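Local coordinates for protein alpha-glucosidase (Bacteroides thetaiotaomicron, PDB 5XFM) that probably hydrolyses both beta-L-arabinopyranosides and alpha-galactosides, as a calcium-containing bifunctional member of glycoside hydrolase family 97, at residues 282-286 with 443-447. The protein carries 1 engineered substitution. Numbering follows the deposited sequence.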
loop_
_atom_site.group_PDB
_atom_site.type_symbol
_atom_site.label_atom_id
_atom_site.label_comp_id
_atom_site.label_asym_id
_atom_site.label_seq_id
_atom_site.Cartn_x
_atom_site.Cartn_y
_atom_site.Cartn_z
ATOM N N VAL A 282 2.737 15.270 -1.629
ATOM C CA VAL A 282 4.045 14.982 -2.221
ATOM C C VAL A 282 4.094 15.320 -3.716
ATOM O O VAL A 282 3.059 15.423 -4.376
ATOM C CB VAL A 282 4.443 13.495 -2.023
ATOM C CG1 VAL A 282 4.377 13.131 -0.547
ATOM C CG2 VAL A 282 3.541 12.576 -2.836
ATOM N N SER A 283 5.307 15.459 -4.246
ATOM C CA SER A 283 5.510 15.765 -5.660
ATOM C C SER A 283 6.556 14.833 -6.271
ATOM O O SER A 283 7.389 14.292 -5.547
ATOM C CB SER A 283 5.937 17.231 -5.827
ATOM O OG SER A 283 5.108 18.082 -5.052
ATOM N N PRO A 284 6.514 14.643 -7.605
ATOM C CA PRO A 284 7.538 13.848 -8.296
ATOM C C PRO A 284 8.949 14.361 -8.032
ATOM O O PRO A 284 9.173 15.570 -8.023
ATOM C CB PRO A 284 7.164 14.006 -9.772
ATOM C CG PRO A 284 5.689 14.190 -9.754
ATOM C CD PRO A 284 5.393 14.984 -8.501
ATOM N N LEU A 285 9.885 13.442 -7.821
ATOM C CA LEU A 285 11.270 13.803 -7.535
ATOM C C LEU A 285 12.122 13.804 -8.802
ATOM O O LEU A 285 13.264 14.267 -8.790
ATOM C CB LEU A 285 11.859 12.857 -6.492
ATOM C CG LEU A 285 11.273 13.084 -5.091
ATOM C CD1 LEU A 285 11.593 11.925 -4.159
ATOM C CD2 LEU A 285 11.745 14.412 -4.501
ATOM N N TYR A 286 11.557 13.292 -9.893
ATOM C CA TYR A 286 12.169 13.443 -11.209
ATOM C C TYR A 286 11.128 13.302 -12.313
ATOM O O TYR A 286 10.002 12.858 -12.084
ATOM C CB TYR A 286 13.334 12.461 -11.428
ATOM C CG TYR A 286 13.080 11.000 -11.121
ATOM C CD1 TYR A 286 13.358 10.483 -9.862
ATOM C CD2 TYR A 286 12.606 10.127 -12.098
ATOM C CE1 TYR A 286 13.152 9.150 -9.572
ATOM C CE2 TYR A 286 12.397 8.779 -11.815
ATOM C CZ TYR A 286 12.670 8.303 -10.548
ATOM O OH TYR A 286 12.466 6.980 -10.242
ATOM N N ARG A 443 3.505 8.828 -6.917
ATOM C CA ARG A 443 3.683 10.207 -7.327
ATOM C C ARG A 443 5.151 10.592 -7.254
ATOM O O ARG A 443 5.664 11.258 -8.149
ATOM C CB ARG A 443 2.848 11.153 -6.465
ATOM C CG ARG A 443 2.870 12.587 -6.961
ATOM C CD ARG A 443 1.575 13.298 -6.637
ATOM N NE ARG A 443 1.592 14.679 -7.111
ATOM C CZ ARG A 443 1.261 15.034 -8.350
ATOM N NH1 ARG A 443 0.902 14.103 -9.233
ATOM N NH2 ARG A 443 1.293 16.312 -8.714
ATOM N N MET A 444 5.824 10.187 -6.182
ATOM C CA MET A 444 7.227 10.535 -6.022
ATOM C C MET A 444 8.119 9.950 -7.128
ATOM O O MET A 444 9.068 10.608 -7.561
ATOM C CB MET A 444 7.721 10.100 -4.647
ATOM C CG MET A 444 7.067 10.877 -3.523
ATOM S SD MET A 444 7.086 10.057 -1.926
ATOM C CE MET A 444 8.817 10.183 -1.489
ATOM N N TYR A 445 7.797 8.739 -7.596
ATOM C CA TYR A 445 8.614 8.034 -8.600
ATOM C C TYR A 445 7.815 7.560 -9.823
ATOM O O TYR A 445 7.049 6.600 -9.732
ATOM C CB TYR A 445 9.302 6.826 -7.961
ATOM C CG TYR A 445 10.054 7.149 -6.691
ATOM C CD1 TYR A 445 11.329 7.702 -6.734
ATOM C CD2 TYR A 445 9.479 6.916 -5.445
ATOM C CE1 TYR A 445 12.015 7.998 -5.571
ATOM C CE2 TYR A 445 10.151 7.209 -4.287
ATOM C CZ TYR A 445 11.417 7.750 -4.350
ATOM O OH TYR A 445 12.086 8.043 -3.183
ATOM N N PRO A 446 8.036 8.201 -10.983
ATOM C CA PRO A 446 7.303 7.941 -12.234
ATOM C C PRO A 446 7.335 6.483 -12.693
ATOM O O PRO A 446 6.397 6.047 -13.361
ATOM C CB PRO A 446 8.026 8.825 -13.257
ATOM C CG PRO A 446 8.664 9.905 -12.450
ATOM C CD PRO A 446 9.027 9.281 -11.132
ATOM N N ASN A 447 8.388 5.747 -12.350
ATOM C CA ASN A 447 8.527 4.362 -12.812
ATOM C C ASN A 447 8.217 3.321 -11.734
ATOM O O ASN A 447 8.401 2.125 -11.939
ATOM C CB ASN A 447 9.935 4.128 -13.375
ATOM C CG ASN A 447 11.035 4.491 -12.388
ATOM O OD1 ASN A 447 10.945 5.489 -11.667
ATOM N ND2 ASN A 447 12.086 3.690 -12.369
HETATM O O HOH W 1 2.907 18.151 -6.405
#
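The loop 282-286 leads from the N-terminal beta-sandwich of this family 97 enzyme into the first strand, 295-299, of the catalytic (beta/alpha)8-type barrel, and here it runs along the last helical residues of 441-444 and the turn that enters barrel strand 448-451. Y286 loses the most surface. Its ring lies against P446, whose CD sits 3.9 Å from the Y286 ring centroid and over its face, a CH-pi contact, while Y286 CE1 touches Y445 CD1 at 3.7 Å. Y445 has its own hydroxyl hydrogen-bonded to E417 on helix 410-425, which also flanks Y286.

Further back, M444 contributes both backbone and side chain. Its carbonyl, at the point where the helix ends, accepts a nearly straight hydrogen bond from L285 (N to M444 O, 3.0 Å), and its thioether chain fills the gap between V282 and L285, with V282 CG2 4.0 Å from M444 CG and L285 CD1 4.2 Å from M444 CE. R443 stretches along the loop so that P284 CD covers one face of its guanidinium; R443 NE makes a weak hydrogen bond to V282 O (3.2 Å), whereas NH1 turns to Q84 of the beta-sandwich domain. The end of this barrel helix thus meets both the linking loop and the N-terminal sandwich where the two domains join. At the other end of the contact, the Y286 hydroxyl closes the interface by donating to the side chain of N447, OH to OD1, at 2.6 Å.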